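Local atomic coordinates of aldehyde dehydrogenase family protein (Pseudomonas syringae pv. tomato, PDB entry 6X9L), a protein that is a long-chain aliphatic aldehyde dehydrogenase that binds NAD+ and octanal, and probably oxidises such aldehydes with NAD+ as acceptor. Residues I82-I85 with H86-I90. The protein carries 1 engineered substitution. Residues are numbered along the deposited sequence; the frame is centred on the assembly and turned at random.
Sequences IGRI and HELII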
ATOM      1  N   ILE A  82      12.927  11.817  20.401  1.00 43.91           N
ATOM      2  CA  ILE A  82      11.703  11.074  20.636  1.00 44.31           C
ATOM      3  C   ILE A  82      11.604  10.692  22.096  1.00 45.14           C
ATOM      4  O   ILE A  82      10.541  10.828  22.716  1.00 45.19           O
ATOM      5  CB  ILE A  82      11.668   9.845  19.714  1.00 45.20           C
ATOM      6  CG1 ILE A  82      11.638  10.307  18.258  1.00 44.23           C
ATOM      7  CG2 ILE A  82      10.511   8.917  20.073  1.00 46.15           C
ATOM      8  CD1 ILE A  82      11.876   9.220  17.274  1.00 45.15           C
ATOM      9  N   GLY A  83      12.713  10.215  22.674  1.00 43.98           N
ATOM     10  CA  GLY A  83      12.712   9.913  24.091  1.00 44.65           C
ATOM     11  C   GLY A  83      12.249  11.093  24.919  1.00 44.14           C
ATOM     12  O   GLY A  83      11.439  10.940  25.839  1.00 44.56           O
ATOM     13  N   ARG A  84      12.736  12.293  24.583  1.00 59.14           N
ATOM     14  CA  ARG A  84      12.394  13.496  25.339  1.00 58.55           C
ATOM     15  C   ARG A  84      10.926  13.867  25.156  1.00 57.99           C
ATOM     16  O   ARG A  84      10.239  14.219  26.122  1.00 58.18           O
ATOM     17  CB  ARG A  84      13.305  14.644  24.909  1.00 57.85           C
ATOM     18  CG  ARG A  84      12.964  15.967  25.504  1.00 57.40           C
ATOM     19  CD  ARG A  84      13.027  15.924  27.014  1.00 58.17           C
ATOM     20  NE  ARG A  84      12.903  17.266  27.575  1.00 57.93           N
ATOM     21  CZ  ARG A  84      12.600  17.536  28.845  1.00 58.31           C
ATOM     22  NH1 ARG A  84      12.373  16.557  29.716  1.00 59.02           N
ATOM     23  NH2 ARG A  84      12.515  18.796  29.236  1.00 58.02           N
ATOM     24  N   ILE A  85      10.430  13.813  23.922  1.00 42.04           N
ATOM     25  CA  ILE A  85       8.993  13.923  23.701  1.00 41.73           C
ATOM     26  C   ILE A  85       8.216  13.019  24.662  1.00 42.77           C
ATOM     27  O   ILE A  85       7.226  13.440  25.270  1.00 42.72           O
ATOM     28  CB  ILE A  85       8.663  13.601  22.232  1.00 41.27           C
ATOM     29  CG1 ILE A  85       9.200  14.716  21.332  1.00 40.08           C
ATOM     30  CG2 ILE A  85       7.166  13.415  22.042  1.00 40.79           C
ATOM     31  CD1 ILE A  85       9.070  14.400  19.888  1.00 39.56           C
ATOM     32  N   HIS A  86       8.639  11.757  24.802  1.00 50.84           N
ATOM     33  CA  HIS A  86       7.925  10.832  25.684  1.00 51.97           C
ATOM     34  C   HIS A  86       7.963  11.291  27.140  1.00 52.23           C
ATOM     35  O   HIS A  86       6.961  11.178  27.862  1.00 52.60           O
ATOM     36  CB  HIS A  86       8.500   9.419  25.566  1.00 53.17           C
ATOM     37  CG  HIS A  86       7.892   8.432  26.521  1.00 54.45           C
ATOM     38  ND1 HIS A  86       8.480   8.099  27.723  1.00 55.09           N
ATOM     39  CD2 HIS A  86       6.755   7.701  26.444  1.00 55.18           C
ATOM     40  CE1 HIS A  86       7.724   7.211  28.349  1.00 56.02           C
ATOM     41  NE2 HIS A  86       6.669   6.956  27.595  1.00 56.11           N
ATOM     42  N   GLU A  87       9.116  11.783  27.605  1.00 68.74           N
ATOM     43  CA  GLU A  87       9.181  12.320  28.961  1.00 68.97           C
ATOM     44  C   GLU A  87       8.172  13.443  29.148  1.00 68.32           C
ATOM     45  O   GLU A  87       7.505  13.523  30.187  1.00 68.88           O
ATOM     46  CB  GLU A  87      10.583  12.833  29.268  1.00 68.92           C
ATOM     47  CG  GLU A  87      11.669  11.792  29.246  1.00 69.76           C
ATOM     48  CD  GLU A  87      13.052  12.422  29.250  1.00 69.65           C
ATOM     49  OE1 GLU A  87      13.154  13.623  29.575  1.00 69.16           O
ATOM     50  OE2 GLU A  87      14.034  11.724  28.911  1.00 70.11           O
ATOM     51  N   LEU A  88       8.043  14.315  28.146  1.00 48.15           N
ATOM     52  CA  LEU A  88       7.191  15.487  28.290  1.00 47.52           C
ATOM     53  C   LEU A  88       5.716  15.099  28.310  1.00 47.94           C
ATOM     54  O   LEU A  88       4.916  15.688  29.048  1.00 48.12           O
ATOM     55  CB  LEU A  88       7.493  16.475  27.166  1.00 46.33           C
ATOM     56  CG  LEU A  88       8.226  17.765  27.554  1.00 46.09           C
ATOM     57  CD1 LEU A  88       9.075  17.567  28.811  1.00 46.79           C
ATOM     58  CD2 LEU A  88       9.083  18.249  26.396  1.00 45.41           C
ATOM     59  N   ILE A  89       5.339  14.101  27.512  1.00 46.22           N
ATOM     60  CA  ILE A  89       3.980  13.580  27.581  1.00 46.61           C
ATOM     61  C   ILE A  89       3.668  13.119  29.002  1.00 47.63           C
ATOM     62  O   ILE A  89       2.610  13.440  29.556  1.00 47.75           O
ATOM     63  CB  ILE A  89       3.800  12.450  26.550  1.00 46.95           C
ATOM     64  CG1 ILE A  89       3.781  13.018  25.139  1.00 45.70           C
ATOM     65  CG2 ILE A  89       2.533  11.622  26.814  1.00 47.97           C
ATOM     66  CD1 ILE A  89       3.841  11.947  24.063  1.00 46.03           C
ATOM     67  N   ILE A  90       4.601  12.376  29.620  1.00 47.23           N
ATOM     68  CA  ILE A  90       4.395  11.834  30.963  1.00 48.17           C
ATOM     69  C   ILE A  90       4.333  12.954  31.985  1.00 48.07           C
ATOM     70  O   ILE A  90       3.608  12.866  32.984  1.00 48.70           O
ATOM     71  CB  ILE A  90       5.511  10.832  31.316  1.00 48.79           C
ATOM     72  CG1 ILE A  90       5.479   9.627  30.368  1.00 49.18           C
ATOM     73  CG2 ILE A  90       5.378  10.385  32.765  1.00 49.57           C
ATOM     74  CD1 ILE A  90       4.364   8.668  30.639  1.00 49.99           C
TER
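R84 sends CG opposite its backbone N (chi1 174°) and then bends at chi2 (59°), a path that carries its guanidinium forward along helix 75-91 to E87 and L88. E87, with CG beside its own backbone N and the chain extended beyond, crosses R84 at about a right angle. The resulting i to i+3 salt bridge joins R84 NH1 to E87 OE1 at 3.0 Å; OE1 lies near the guanidinium plane, although the carboxylate itself is turned 69° from that plane. One turn on from R84, L88 covers a guanidinium face: its CD1 sits over the centre, 3.5 Å from R84 CZ. Edge and face of the same group thus serve different partners, one ionic and one apolar. H86 N, E87 N, L88 N and I89 N bond to the carbonyl oxygens of I82, G83, R84 and I85, each at 3.0 Å. I85 CG2 approaches I89 CD1 at 4.2 Å, and I85 and L88 both pack on L197 and A201 of helix 188-201, while I82 and H86 meet helix 117-129. I82, I85 and L88 are thus buried against neighbouring helices, and L88 also shields one guanidinium face beside the R84–E87 pair, which probably balances charge on the more exposed flank.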